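Spondin-1 (PDB 2ZOU) is a secreted extracellular-matrix glycoprotein, also called F-spondin, that probably acts in cell adhesion. Local coordinates at residues 24-29 with 41-46; 75-80 with 106-111. One frame throughout, in Å; residues are numbered along the deposited sequence. Where two conformers were deposited one is given.

Interaction 1. Residues 24-29 with 41-46. With EDO (1,2-ethanediol), chain E.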
loop_
_atom_site.group_PDB
_atom_site.type_symbol
_atom_site.label_atom_id
_atom_site.label_comp_id
_atom_site.label_asym_id
_atom_site.label_seq_id
_atom_site.Cartn_x
_atom_site.Cartn_y
_atom_site.Cartn_z
ATOM N N PHE A 24 -6.786 -2.808 10.975
ATOM C CA PHE A 24 -5.797 -2.046 10.222
ATOM C C PHE A 24 -6.440 -1.590 8.929
ATOM O O PHE A 24 -7.093 -2.379 8.240
ATOM C CB PHE A 24 -4.573 -2.908 9.915
ATOM C CG PHE A 24 -3.888 -3.415 11.132
ATOM C CD1 PHE A 24 -2.967 -2.615 11.810
ATOM C CD2 PHE A 24 -4.183 -4.673 11.636
ATOM C CE1 PHE A 24 -2.335 -3.086 12.965
ATOM C CE2 PHE A 24 -3.554 -5.145 12.803
ATOM C CZ PHE A 24 -2.626 -4.351 13.453
ATOM N N SER A 25 -6.270 -0.310 8.612
ATOM C CA SER A 25 -6.950 0.287 7.450
ATOM C C SER A 25 -5.976 0.948 6.508
ATOM O O SER A 25 -5.131 1.719 6.951
ATOM C CB SER A 25 -7.937 1.359 7.904
ATOM O OG SER A 25 -8.990 0.777 8.632
ATOM N N LEU A 26 -6.123 0.664 5.214
ATOM C CA LEU A 26 -5.383 1.379 4.179
ATOM C C LEU A 26 -6.350 2.353 3.528
ATOM O O LEU A 26 -7.414 1.949 3.042
ATOM C CB LEU A 26 -4.869 0.387 3.138
ATOM C CG LEU A 26 -3.945 0.983 2.062
ATOM C CD1 LEU A 26 -2.638 1.475 2.668
ATOM C CD2 LEU A 26 -3.650 -0.055 1.018
ATOM N N ARG A 27 -6.024 3.636 3.582
ATOM C CA ARG A 27 -6.918 4.669 3.084
ATOM C C ARG A 27 -6.156 5.608 2.191
ATOM O O ARG A 27 -4.938 5.658 2.219
ATOM C CB ARG A 27 -7.539 5.454 4.230
ATOM C CG ARG A 27 -8.324 4.577 5.181
ATOM C CD ARG A 27 -9.375 5.338 5.929
ATOM N NE ARG A 27 -10.381 5.908 5.036
ATOM C CZ ARG A 27 -11.541 6.406 5.448
ATOM N NH1 ARG A 27 -11.852 6.390 6.739
ATOM N NH2 ARG A 27 -12.392 6.910 4.569
ATOM N N VAL A 28 -6.894 6.352 1.384
ATOM C CA VAL A 28 -6.325 7.461 0.647
ATOM C C VAL A 28 -7.038 8.716 1.143
ATOM O O VAL A 28 -8.285 8.795 1.120
ATOM C CB VAL A 28 -6.535 7.290 -0.853
ATOM C CG1 VAL A 28 -5.954 8.491 -1.596
ATOM C CG2 VAL A 28 -5.833 5.998 -1.310
ATOM N N GLU A 29 -6.261 9.687 1.628
ATOM C CA GLU A 29 -6.839 10.915 2.161
ATOM C C GLU A 29 -7.703 11.600 1.105
ATOM O O GLU A 29 -7.294 11.708 -0.062
ATOM C CB GLU A 29 -5.747 11.871 2.649
ATOM C CG GLU A 29 -5.073 11.422 3.943
ATOM C CD GLU A 29 -4.172 12.489 4.567
ATOM O OE1 GLU A 29 -3.930 13.541 3.924
ATOM O OE2 GLU A 29 -3.722 12.279 5.714
ATOM N N TYR A 41 -1.473 11.353 -4.387
ATOM C CA TYR A 41 -2.412 11.000 -3.321
ATOM C C TYR A 41 -1.661 10.612 -2.070
ATOM O O TYR A 41 -0.594 9.991 -2.146
ATOM C CB TYR A 41 -3.298 9.826 -3.772
ATOM C CG TYR A 41 -4.164 10.196 -4.946
ATOM C CD1 TYR A 41 -5.391 10.817 -4.753
ATOM C CD2 TYR A 41 -3.733 9.960 -6.254
ATOM C CE1 TYR A 41 -6.182 11.181 -5.828
ATOM C CE2 TYR A 41 -4.502 10.337 -7.345
ATOM C CZ TYR A 41 -5.741 10.922 -7.130
ATOM O OH TYR A 41 -6.472 11.300 -8.236
ATOM N N ARG A 42 -2.195 10.987 -0.913
ATOM C CA ARG A 42 -1.554 10.576 0.338
ATOM C C ARG A 42 -2.219 9.302 0.856
ATOM O O ARG A 42 -3.396 9.291 1.227
ATOM C CB ARG A 42 -1.566 11.698 1.390
ATOM C CG ARG A 42 -0.653 11.373 2.577
ATOM C CD ARG A 42 -0.639 12.473 3.625
ATOM N NE ARG A 42 -0.134 13.739 3.108
ATOM C CZ ARG A 42 0.880 14.422 3.630
ATOM N NH1 ARG A 42 1.519 13.968 4.707
ATOM N NH2 ARG A 42 1.230 15.575 3.072
ATOM N N VAL A 43 -1.457 8.216 0.805
ATOM C CA VAL A 43 -1.906 6.899 1.231
ATOM C C VAL A 43 -1.510 6.710 2.697
ATOM O O VAL A 43 -0.371 6.978 3.077
ATOM C CB VAL A 43 -1.302 5.773 0.359
ATOM C CG1 VAL A 43 -1.801 4.393 0.819
ATOM C CG2 VAL A 43 -1.664 6.001 -1.105
ATOM N N THR A 44 -2.448 6.239 3.515
ATOM C CA THR A 44 -2.178 6.040 4.931
ATOM C C THR A 44 -2.493 4.614 5.339
ATOM O O THR A 44 -3.451 3.993 4.840
ATOM C CB THR A 44 -2.996 7.010 5.792
ATOM O OG1 THR A 44 -4.378 6.722 5.635
ATOM C CG2 THR A 44 -2.735 8.453 5.387
ATOM N N LEU A 45 -1.685 4.094 6.252
ATOM C CA LEU A 45 -1.933 2.792 6.872
ATOM C C LEU A 45 -2.016 3.037 8.366
ATOM O O LEU A 45 -1.080 3.548 8.954
ATOM C CB LEU A 45 -0.766 1.854 6.563
ATOM C CG LEU A 45 -0.833 0.409 6.999
ATOM C CD1 LEU A 45 -2.080 -0.263 6.525
ATOM C CD2 LEU A 45 0.382 -0.278 6.433
ATOM N N SER A 46 -3.150 2.690 8.964
ATOM C CA SER A 46 -3.374 3.005 10.383
ATOM C C SER A 46 -3.957 1.829 11.149
ATOM O O SER A 46 -4.663 0.985 10.576
ATOM C CB SER A 46 -4.414 4.136 10.497
ATOM O OG SER A 46 -4.221 5.196 9.578
HETATM C C1 EDO E . -7.416 2.130 11.500
HETATM O O1 EDO E . -8.352 1.070 11.289
HETATM C C2 EDO E . -8.103 3.461 11.777
HETATM O O2 EDO E . -8.014 3.784 13.170
HETATM O O HOH W 1 -5.403 4.633 7.205
HETATM O O HOH W 2 -4.619 12.484 -0.808
#
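Ser25 O is the best-held polar atom of the protein here, gripped by two hydrogen bonds and one weaker C-H contact. Ser46 N approaches Ser25 O in the plane of the carbonyl at 3.0 Å, water 1 donates to Ser25 O from 2.9 Å, and Leu45 CA adds a CA-H...O contact. The same water is hydrogen-bonded to Ser46 OG, in one of two conformers, at 2.7 Å and to Thr44 OG1, which a chi1 of 64° sets between the backbone N and the carbonyl carbon. One solvent molecule thus ties two hydroxyls of strand 41-46 to a carbonyl of strand 24-28.

The strands run antiparallel, with an angle of 167° between their directions, as the two arms of a beta hairpin. Ser25/Ser46 and Arg27/Thr44 are hydrogen-bonded pairs, each joined both ways. Glu29 N still donates to Arg42 O, but the return link passes through water 2, which accepts from Arg42 N and donates to Glu29 O.

On the face of Leu26, Val28, Val43 and Leu45, contacts run diagonally: Leu26 CD1 reaches Val43 CG1 at 3.6 Å, and Val28 CG1 meets Tyr41 CB at 3.7 Å. Leu26 and Val28 also pack on Leu122 of the opposing sheet. On the other face, an ethanediol, probably from the crystallisation liquor, lies with O1 2.7 Å from Ser25 OG.

Glu29 lies alongside Arg42, carboxylate and guanidinium planes 15° apart, yet Glu29 OE1 is 3.9 Å from Arg42 NE and well out of that plane. No N-H points at it, whereas Arg42 NH1 is hydrogen-bonded to Gln107. The hairpin is therefore held by backbone bonds, apolar on its inner face and hydrated on its outer one, and the Glu29-Arg42 charge pair probably adds only a diffuse attraction.

Interaction 2. Residues 75-80 with 106-111; sequences GTFQII and IQVFWI
Ile80 CD1 sits almost centrally over one face of the Phe109 ring, 3.7 Å from its centroid and only 11° off the ring normal, a clear CH-pi contact. Ile80 CG1, anti to the carbonyl carbon and so carrying CD1 over the ring, also touches the rim, 3.5 Å from Phe109 CD2. On the other side of the sheet, Trp110 CD1 lies over a face of the Phe77 ring, displaced toward the rim and 3.7 Å from Phe77 CE1. The two ring planes meet at 54°, an oblique pairing. Phe77 CD1 also packs against Val108 CG1, while in one of two conformers Val108 CG2 lies 3.0 Å from Gln78 O, a tight approach.

Behind these contacts runs an antiparallel ladder in one sheet of the reeler domain's beta-sandwich, with Thr76/Ile111 and Gln78/Phe109 as hydrogen-bonded pairs. Its bonds differ in direction: Thr76 N meets Ile111 O on a lone pair, whereas Gln78 N, 2.8 Å from Phe109 O, stands 34° above the carbonyl plane. Past Gln78 the direct bonding gives way to water 3, which accepts from Ile80 N and donates to Gln107 O.

Farther out, Phe77 and Trp110 face Ala60 of the opposing sheet, and the indole is fixed by Trp110 NE1 bonding to Ala74 O. Gln107 is oriented at both ends of its amide, OE1 by Arg42 and Arg105 and NE2 by Asp81.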
loop_
_atom_site.group_PDB
_atom_site.type_symbol
_atom_site.label_atom_id
_atom_site.label_comp_id
_atom_site.label_asym_id
_atom_site.label_seq_id
_atom_site.Cartn_x
_atom_site.Cartn_y
_atom_site.Cartn_z
ATOM N N GLY A 75 2.018 3.190 -10.931
ATOM C CA GLY A 75 2.270 4.473 -10.276
ATOM C C GLY A 75 3.633 4.509 -9.621
ATOM O O GLY A 75 4.443 3.590 -9.800
ATOM N N THR A 76 3.861 5.563 -8.842
ATOM C CA THR A 76 5.140 5.830 -8.208
ATOM C C THR A 76 4.886 6.241 -6.759
ATOM O O THR A 76 4.193 7.221 -6.488
ATOM C CB THR A 76 5.868 6.996 -8.932
ATOM O OG1 THR A 76 6.258 6.552 -10.224
ATOM C CG2 THR A 76 7.121 7.477 -8.167
ATOM N N PHE A 77 5.432 5.482 -5.821
ATOM C CA PHE A 77 5.441 5.927 -4.443
ATOM C C PHE A 77 6.533 6.960 -4.198
ATOM O O PHE A 77 7.604 6.915 -4.810
ATOM C CB PHE A 77 5.623 4.764 -3.486
ATOM C CG PHE A 77 4.449 3.846 -3.423
ATOM C CD1 PHE A 77 3.286 4.203 -2.732
ATOM C CD2 PHE A 77 4.513 2.594 -4.026
ATOM C CE1 PHE A 77 2.192 3.325 -2.654
ATOM C CE2 PHE A 77 3.427 1.715 -3.956
ATOM C CZ PHE A 77 2.274 2.069 -3.277
ATOM N N GLN A 78 6.253 7.882 -3.280
ATOM C CA GLN A 78 7.221 8.865 -2.824
ATOM C C GLN A 78 7.235 8.927 -1.298
ATOM O O GLN A 78 6.193 9.120 -0.671
ATOM C CB GLN A 78 6.917 10.236 -3.407
ATOM C CG GLN A 78 7.952 11.289 -3.010
ATOM C CD GLN A 78 7.652 12.656 -3.562
ATOM O OE1 GLN A 78 6.553 12.921 -4.031
ATOM N NE2 GLN A 78 8.637 13.539 -3.506
ATOM N N ILE A 79 8.408 8.741 -0.708
ATOM C CA ILE A 79 8.565 8.733 0.733
ATOM C C ILE A 79 8.291 10.132 1.295
ATOM O O ILE A 79 8.760 11.140 0.765
ATOM C CB ILE A 79 9.993 8.253 1.130
ATOM C CG1 ILE A 79 10.246 6.829 0.610
ATOM C CG2 ILE A 79 10.246 8.375 2.642
ATOM C CD1 ILE A 79 9.330 5.745 1.165
ATOM N N ILE A 80 7.495 10.175 2.357
ATOM C CA ILE A 80 7.272 11.405 3.113
ATOM C C ILE A 80 8.154 11.440 4.370
ATOM O O ILE A 80 8.854 12.426 4.626
ATOM C CB ILE A 80 5.772 11.529 3.500
ATOM C CG1 ILE A 80 4.903 11.601 2.248
ATOM C CG2 ILE A 80 5.527 12.743 4.422
ATOM C CD1 ILE A 80 3.406 11.505 2.520
ATOM N N ILE A 106 1.392 5.081 9.306
ATOM C CA ILE A 106 2.397 5.582 8.360
ATOM C C ILE A 106 1.699 6.217 7.164
ATOM O O ILE A 106 0.505 5.969 6.919
ATOM C CB ILE A 106 3.417 4.492 7.896
ATOM C CG1 ILE A 106 2.732 3.340 7.154
ATOM C CG2 ILE A 106 4.281 4.028 9.087
ATOM C CD1 ILE A 106 2.541 3.599 5.664
ATOM N N GLN A 107 2.439 7.031 6.422
ATOM C CA GLN A 107 1.883 7.712 5.246
ATOM C C GLN A 107 2.944 7.796 4.169
ATOM O O GLN A 107 4.135 7.880 4.473
ATOM C CB GLN A 107 1.451 9.136 5.609
ATOM C CG GLN A 107 2.562 9.923 6.276
ATOM C CD GLN A 107 2.183 11.334 6.649
ATOM O OE1 GLN A 107 1.043 11.769 6.481
ATOM N NE2 GLN A 107 3.153 12.063 7.180
ATOM N N VAL A 108 2.494 7.762 2.923
ATOM C CA VAL A 108 3.375 7.881 1.759
ATOM C C VAL A 108 2.572 8.556 0.652
ATOM O O VAL A 108 1.345 8.514 0.684
ATOM C CB VAL A 108 3.872 6.485 1.333
ATOM C CG1 VAL A 108 2.729 5.639 0.719
ATOM C CG2 VAL A 108 5.104 6.585 0.434
ATOM N N PHE A 109 3.237 9.190 -0.304
ATOM C CA PHE A 109 2.532 9.610 -1.505
ATOM C C PHE A 109 2.530 8.486 -2.522
ATOM O O PHE A 109 3.508 7.741 -2.639
ATOM C CB PHE A 109 3.189 10.831 -2.143
ATOM C CG PHE A 109 2.979 12.109 -1.386
ATOM C CD1 PHE A 109 1.684 12.588 -1.147
ATOM C CD2 PHE A 109 4.072 12.850 -0.922
ATOM C CE1 PHE A 109 1.485 13.771 -0.444
ATOM C CE2 PHE A 109 3.866 14.051 -0.227
ATOM C CZ PHE A 109 2.572 14.493 0.008
ATOM N N TRP A 110 1.437 8.419 -3.275
ATOM C CA TRP A 110 1.330 7.586 -4.464
ATOM C C TRP A 110 0.915 8.491 -5.608
ATOM O O TRP A 110 -0.128 9.142 -5.537
ATOM C CB TRP A 110 0.338 6.460 -4.260
ATOM C CG TRP A 110 0.179 5.590 -5.468
ATOM C CD1 TRP A 110 1.059 4.659 -5.922
ATOM C CD2 TRP A 110 -0.940 5.560 -6.354
ATOM N NE1 TRP A 110 0.564 4.046 -7.052
ATOM C CE2 TRP A 110 -0.667 4.582 -7.338
ATOM C CE3 TRP A 110 -2.149 6.267 -6.411
ATOM C CZ2 TRP A 110 -1.569 4.291 -8.368
ATOM C CZ3 TRP A 110 -3.038 5.981 -7.436
ATOM C CH2 TRP A 110 -2.749 4.987 -8.392
ATOM N N ILE A 111 1.739 8.534 -6.647
ATOM C CA ILE A 111 1.495 9.368 -7.807
ATOM C C ILE A 111 0.856 8.504 -8.879
ATOM O O ILE A 111 1.441 7.500 -9.301
ATOM C CB ILE A 111 2.793 9.994 -8.331
ATOM C CG1 ILE A 111 3.498 10.755 -7.204
ATOM C CG2 ILE A 111 2.475 10.898 -9.557
ATOM C CD1 ILE A 111 4.908 11.264 -7.552
HETATM O O HOH W 3 6.760 8.063 3.971
#

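In the fold
Interactions 1 and 2 lie in the same four-stranded antiparallel sheet, their centres about 10 Å apart. The strand order is 24-28, 40-47, 105-111, 76-79, so each interaction pairs an outer strand with an inner one. The inner strands join them: Tyr41 O lies 2.8 Å from Trp110 N, and Val43 N 2.8 Å from Val108 O, both probable hydrogen bonds. Along the chain they come in series. Interaction 1 is a local hairpin, whereas the 25 residues between 75-80 and 106-111 include strands 85-88 and 95-97 of the other sheet and Cys91, disulfide-bonded to Cys7. Interaction 2 therefore closes an excursion of the chain into the other layer of the sandwich and back.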